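PDB 1JMX: amine Dehydrogenase from Pseudomonas putida, which carries two covalently attached c-type hemes and probably uses them to pass on electrons released when primary amines are oxidised. Local coordinates for residues 187-192 / 409-414; 467-470 / 475-478. All coordinates share one frame; numbering follows the deposited sequence.

Contact 1: 187-192 / 409-414; sequences SGHMLA and IGYLPA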
ATOM      1  N   SER A 187      23.441 -10.959  21.876  1.00 18.57           N
ATOM      2  CA  SER A 187      23.224 -12.167  21.105  1.00 17.63           C
ATOM      3  C   SER A 187      22.130 -11.814  20.107  1.00 17.79           C
ATOM      4  O   SER A 187      21.251 -11.008  20.398  1.00 17.20           O
ATOM      5  CB  SER A 187      22.753 -13.297  22.019  1.00 17.85           C
ATOM      6  OG  SER A 187      22.548 -14.479  21.281  1.00 22.29           O
ATOM      7  N   GLY A 188      22.193 -12.413  18.930  1.00 18.41           N
ATOM      8  CA  GLY A 188      21.199 -12.142  17.917  1.00 17.17           C
ATOM      9  C   GLY A 188      21.261 -13.145  16.787  1.00 17.69           C
ATOM     10  O   GLY A 188      22.132 -14.015  16.762  1.00 16.82           O
ATOM     11  N   HIS A 189      20.342 -13.014  15.838  1.00 16.26           N
ATOM     12  CA  HIS A 189      20.284 -13.913  14.703  1.00 14.71           C
ATOM     13  C   HIS A 189      19.775 -13.214  13.454  1.00 15.20           C
ATOM     14  O   HIS A 189      18.754 -12.529  13.490  1.00 14.61           O
ATOM     15  CB  HIS A 189      19.365 -15.094  15.018  1.00 14.87           C
ATOM     16  CG  HIS A 189      19.338 -16.137  13.945  1.00 16.16           C
ATOM     17  ND1 HIS A 189      18.564 -16.019  12.812  1.00 16.96           N
ATOM     18  CD2 HIS A 189      20.019 -17.300  13.815  1.00 16.37           C
ATOM     19  CE1 HIS A 189      18.772 -17.059  12.028  1.00 16.86           C
ATOM     20  NE2 HIS A 189      19.650 -17.852  12.613  1.00 17.66           N
ATOM     21  N   MET A 190      20.497 -13.381  12.356  1.00 14.89           N
ATOM     22  CA  MET A 190      20.086 -12.801  11.090  1.00 16.33           C
ATOM     23  C   MET A 190      19.575 -13.930  10.193  1.00 17.37           C
ATOM     24  O   MET A 190      20.287 -14.900   9.942  1.00 17.54           O
ATOM     25  CB  MET A 190      21.251 -12.079  10.417  1.00 18.11           C
ATOM     26  CG  MET A 190      20.853 -11.343   9.145  1.00 21.71           C
ATOM     27  SD  MET A 190      22.232 -10.536   8.327  1.00 25.57           S
ATOM     28  CE  MET A 190      22.164  -8.935   9.074  1.00 26.96           C
ATOM     29  N   LEU A 191      18.323 -13.819   9.760  1.00 16.67           N
ATOM     30  CA  LEU A 191      17.704 -14.819   8.892  1.00 16.96           C
ATOM     31  C   LEU A 191      18.584 -15.056   7.670  1.00 17.14           C
ATOM     32  O   LEU A 191      19.086 -14.112   7.065  1.00 18.50           O
ATOM     33  CB  LEU A 191      16.324 -14.327   8.452  1.00 17.59           C
ATOM     34  CG  LEU A 191      15.066 -15.133   8.771  1.00 18.44           C
ATOM     35  CD1 LEU A 191      15.069 -15.688  10.184  1.00 18.35           C
ATOM     36  CD2 LEU A 191      13.884 -14.209   8.573  1.00 19.80           C
ATOM     37  N   ALA A 192      18.809 -16.324   7.348  1.00 17.14           N
ATOM     38  CA  ALA A 192      19.631 -16.717   6.208  1.00 16.55           C
ATOM     39  C   ALA A 192      21.121 -16.387   6.338  1.00 17.64           C
ATOM     40  O   ALA A 192      21.877 -16.539   5.373  1.00 18.51           O
ATOM     41  CB  ALA A 192      19.066 -16.139   4.918  1.00 16.77           C
ATOM     42  N   ILE A 409      13.835 -28.385  17.159  1.00 20.71           N
ATOM     43  CA  ILE A 409      15.278 -28.528  17.146  1.00 20.05           C
ATOM     44  C   ILE A 409      15.935 -27.164  16.981  1.00 20.41           C
ATOM     45  O   ILE A 409      16.729 -26.745  17.821  1.00 20.13           O
ATOM     46  CB  ILE A 409      15.752 -29.478  16.001  1.00 20.49           C
ATOM     47  CG1 ILE A 409      15.451 -30.947  16.334  1.00 21.29           C
ATOM     48  CG2 ILE A 409      17.247 -29.358  15.797  1.00 19.10           C
ATOM     49  CD1 ILE A 409      14.012 -31.289  16.491  1.00 23.03           C
ATOM     50  N   GLY A 410      15.601 -26.484  15.886  1.00 20.20           N
ATOM     51  CA  GLY A 410      16.168 -25.176  15.614  1.00 19.07           C
ATOM     52  C   GLY A 410      16.225 -24.944  14.122  1.00 19.66           C
ATOM     53  O   GLY A 410      15.475 -25.554  13.368  1.00 19.43           O
ATOM     54  N   TYR A 411      17.110 -24.057  13.688  1.00 20.18           N
ATOM     55  CA  TYR A 411      17.255 -23.757  12.268  1.00 21.04           C
ATOM     56  C   TYR A 411      18.408 -24.575  11.703  1.00 21.30           C
ATOM     57  O   TYR A 411      19.571 -24.269  11.966  1.00 22.37           O
ATOM     58  CB  TYR A 411      17.526 -22.266  12.063  1.00 21.66           C
ATOM     59  CG  TYR A 411      16.373 -21.361  12.445  1.00 22.79           C
ATOM     60  CD1 TYR A 411      16.598 -20.175  13.145  1.00 23.60           C
ATOM     61  CD2 TYR A 411      15.064 -21.665  12.065  1.00 23.45           C
ATOM     62  CE1 TYR A 411      15.551 -19.311  13.454  1.00 24.74           C
ATOM     63  CE2 TYR A 411      14.008 -20.807  12.367  1.00 22.63           C
ATOM     64  CZ  TYR A 411      14.259 -19.633  13.062  1.00 24.17           C
ATOM     65  OH  TYR A 411      13.222 -18.788  13.381  1.00 26.22           O
ATOM     66  N   LEU A 412      18.081 -25.610  10.930  1.00 21.44           N
ATOM     67  CA  LEU A 412      19.089 -26.488  10.340  1.00 20.77           C
ATOM     68  C   LEU A 412      19.448 -26.118   8.911  1.00 20.92           C
ATOM     69  O   LEU A 412      18.601 -25.661   8.149  1.00 21.39           O
ATOM     70  CB  LEU A 412      18.620 -27.947  10.389  1.00 19.70           C
ATOM     71  CG  LEU A 412      18.449 -28.595  11.766  1.00 20.27           C
ATOM     72  CD1 LEU A 412      18.134 -30.068  11.607  1.00 20.33           C
ATOM     73  CD2 LEU A 412      19.714 -28.432  12.566  1.00 21.01           C
ATOM     74  N   PRO A 413      20.722 -26.316   8.529  1.00 20.96           N
ATOM     75  CA  PRO A 413      21.193 -26.004   7.176  1.00 20.86           C
ATOM     76  C   PRO A 413      20.416 -26.792   6.123  1.00 20.88           C
ATOM     77  O   PRO A 413      20.019 -27.938   6.349  1.00 21.32           O
ATOM     78  CB  PRO A 413      22.668 -26.403   7.226  1.00 21.19           C
ATOM     79  CG  PRO A 413      22.704 -27.477   8.281  1.00 22.13           C
ATOM     80  CD  PRO A 413      21.812 -26.891   9.338  1.00 21.04           C
ATOM     81  N   ALA A 414      20.184 -26.165   4.977  1.00 21.00           N
ATOM     82  CA  ALA A 414      19.431 -26.813   3.920  1.00 20.03           C
ATOM     83  C   ALA A 414      19.713 -26.261   2.542  1.00 19.79           C
ATOM     84  O   ALA A 414      20.392 -25.251   2.372  1.00 20.34           O
ATOM     85  CB  ALA A 414      17.939 -26.689   4.214  1.00 21.71           C
TER
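His-189 and Tyr-411 meet ring to ring, and this one aromatic pair makes up the close part of the contact. CE1 and NE2 are the imidazole atoms nearest the tyrosine: His-189 NE2 comes 3.9 Å from Tyr-411 CD1, and His-189 CE1 is 4.0 Å from the same carbon. Seen from the histidine, Tyr-411 CE1 sits over one face, displaced toward the rim. With 43° between the planes and centroids 5.4 Å apart, the rings are neither parallel nor perpendicular. The tyrosine ring reaches the histidine with CG beside its own backbone N and anti to the carbonyl carbon (chi1 -66°).

Packing slackens toward Leu-191. Its CD1 turns toward the phenol but stays 4.8 Å from Tyr-411 OH, and the backbones stand well apart. Neither ring is fully buried, so this is a surface touch between the end of barrel strand 182-190 and strand 406-420. Glu-394 touches both side chains, while Arg-408 makes a cation-pi contact with Tyr-411.

Polar ties between these parts of domains II and IV include those through strand 391-400, where Glu-394 accepts from Ala-192 N and Arg-392 bonds Leu-191 O. The two rings themselves are joined directly by van der Waals and weak aromatic forces alone, a contact with little directional preference.

Contact 2: 467-470 / 475-478; sequences IATL and QTGE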
ATOM      1  N   ILE A 467      11.067 -23.934  -1.465  1.00 17.39           N
ATOM      2  CA  ILE A 467      11.371 -25.281  -0.977  1.00 16.44           C
ATOM      3  C   ILE A 467      12.735 -25.399  -0.307  1.00 15.27           C
ATOM      4  O   ILE A 467      13.761 -25.080  -0.905  1.00 13.49           O
ATOM      5  CB  ILE A 467      11.343 -26.338  -2.122  1.00 18.06           C
ATOM      6  CG1 ILE A 467      10.146 -26.115  -3.049  1.00 16.48           C
ATOM      7  CG2 ILE A 467      11.310 -27.754  -1.534  1.00 15.66           C
ATOM      8  CD1 ILE A 467       8.840 -26.220  -2.378  1.00 15.68           C
ATOM      9  N   ALA A 468      12.724 -25.863   0.938  1.00 15.00           N
ATOM     10  CA  ALA A 468      13.946 -26.091   1.703  1.00 16.89           C
ATOM     11  C   ALA A 468      14.070 -27.600   1.888  1.00 18.18           C
ATOM     12  O   ALA A 468      13.084 -28.278   2.176  1.00 18.12           O
ATOM     13  CB  ALA A 468      13.865 -25.420   3.062  1.00 17.22           C
ATOM     14  N   THR A 469      15.263 -28.135   1.663  1.00 18.85           N
ATOM     15  CA  THR A 469      15.480 -29.563   1.838  1.00 19.70           C
ATOM     16  C   THR A 469      16.659 -29.722   2.781  1.00 19.31           C
ATOM     17  O   THR A 469      17.770 -29.291   2.483  1.00 18.39           O
ATOM     18  CB  THR A 469      15.729 -30.288   0.498  1.00 21.13           C
ATOM     19  OG1 THR A 469      16.892 -29.752  -0.131  1.00 27.27           O
ATOM     20  CG2 THR A 469      14.552 -30.114  -0.438  1.00 19.21           C
ATOM     21  N   LEU A 470      16.382 -30.278   3.953  1.00 18.98           N
ATOM     22  CA  LEU A 470      17.391 -30.475   4.975  1.00 20.87           C
ATOM     23  C   LEU A 470      18.621 -31.261   4.538  1.00 22.11           C
ATOM     24  O   LEU A 470      18.523 -32.278   3.852  1.00 20.74           O
ATOM     25  CB  LEU A 470      16.757 -31.123   6.198  1.00 20.49           C
ATOM     26  CG  LEU A 470      16.759 -30.257   7.449  1.00 22.07           C
ATOM     27  CD1 LEU A 470      16.268 -28.858   7.117  1.00 19.82           C
ATOM     28  CD2 LEU A 470      15.902 -30.916   8.520  1.00 20.51           C
ATOM     29  N   GLN A 475      14.836 -34.028   4.583  1.00 22.22           N
ATOM     30  CA  GLN A 475      13.429 -33.735   4.890  1.00 22.16           C
ATOM     31  C   GLN A 475      13.098 -32.369   4.289  1.00 21.34           C
ATOM     32  O   GLN A 475      13.860 -31.417   4.446  1.00 19.97           O
ATOM     33  CB  GLN A 475      13.173 -33.717   6.400  1.00 23.34           C
ATOM     34  CG  GLN A 475      13.417 -35.044   7.122  1.00 27.97           C
ATOM     35  CD  GLN A 475      14.877 -35.232   7.576  1.00 31.10           C
ATOM     36  OE1 GLN A 475      15.769 -34.454   7.197  1.00 28.51           O
ATOM     37  NE2 GLN A 475      15.115 -36.258   8.415  1.00 30.16           N
ATOM     38  N   THR A 476      11.967 -32.282   3.594  1.00 20.04           N
ATOM     39  CA  THR A 476      11.567 -31.038   2.949  1.00 19.46           C
ATOM     40  C   THR A 476      10.563 -30.159   3.708  1.00 19.16           C
ATOM     41  O   THR A 476       9.765 -30.635   4.512  1.00 18.29           O
ATOM     42  CB  THR A 476      11.024 -31.314   1.533  1.00 18.71           C
ATOM     43  OG1 THR A 476       9.866 -32.146   1.624  1.00 21.61           O
ATOM     44  CG2 THR A 476      12.063 -32.023   0.696  1.00 17.55           C
ATOM     45  N   GLY A 477      10.627 -28.865   3.410  1.00 19.36           N
ATOM     46  CA  GLY A 477       9.753 -27.871   4.007  1.00 19.22           C
ATOM     47  C   GLY A 477       9.312 -26.928   2.904  1.00 19.47           C
ATOM     48  O   GLY A 477      10.054 -26.677   1.956  1.00 18.17           O
ATOM     49  N   GLU A 478       8.114 -26.374   3.039  1.00 20.10           N
ATOM     50  CA  GLU A 478       7.567 -25.483   2.023  1.00 21.87           C
ATOM     51  C   GLU A 478       7.085 -24.124   2.528  1.00 21.07           C
ATOM     52  O   GLU A 478       6.392 -24.028   3.542  1.00 21.15           O
ATOM     53  CB  GLU A 478       6.414 -26.183   1.323  1.00 24.95           C
ATOM     54  CG  GLU A 478       6.657 -26.428  -0.132  1.00 31.82           C
ATOM     55  CD  GLU A 478       5.680 -27.420  -0.726  1.00 35.27           C
ATOM     56  OE1 GLU A 478       4.458 -27.290  -0.460  1.00 36.68           O
ATOM     57  OE2 GLU A 478       6.142 -28.335  -1.455  1.00 37.94           O
TER
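Gln-475 opens the pairing by accepting the amide of Leu-470: Leu-470 N donates to Gln-475 O at 2.8 Å. The glutamine chain bends at chi2 (87°), and its amide oxygen returns across the leucine, with OE1 lying 3.6 Å from Leu-470 CB.

Thr-476 comes next, in a non-hydrogen-bonded pair with Thr-469. In both threonines CG2 stands anti to the carbonyl carbon (chi1 60° in Thr-469, 62° in Thr-476), and the methyls meet across the strands; Thr-469 CG2 and Thr-476 CG2 are only 3.3 Å apart, a squeezed fit. Thr-476 CA also makes a CA-H...O contact with Ala-468 O, 3.2 Å away.

At Gly-477 the strands form a hydrogen-bonded pair with Ala-468. Gly-477 N donates to Ala-468 O at 2.8 Å, and Ala-468 N returns a 3.0 Å bond to Gly-477 O.

Glu-478 ends the segment alongside Ile-467, their side chains running the same way on the face that also holds the threonine pair.

Together these residues form the turn-proximal end of the antiparallel hairpin 462-470/476-484. Strand 406-420 pairs with the other edge of 462-470, Lys-417 and Ser-415 bonding to Ile-467 and Thr-469, while 367-378 runs parallel to 476-484. Trp-416, Val-370 and Ala-395 pack against Ala-468 on the opposite face, and Val-365 and Val-368 cover Leu-470 and Gln-475.

Overall arrangement
Along the chain, contact 1 closes before contact 2 opens, and their centres are 15 Å apart. Strand 406-420 connects them: its 409-414 part faces the eight-stranded barrel of domain II in contact 1, and it pairs antiparallel with strand 462-470, the first arm of the contact 2 hairpin, in the domain IV sheet. The two contacts touch directly where Ala-414 CB comes 3.1 Å from Thr-469 O and where Leu-412 CD1 packs 3.9 Å from Leu-470 CD2. Contact 1 is therefore an interface between domains, and contact 2 belongs to the internal framework of one of them. Both lie away from the heme sites.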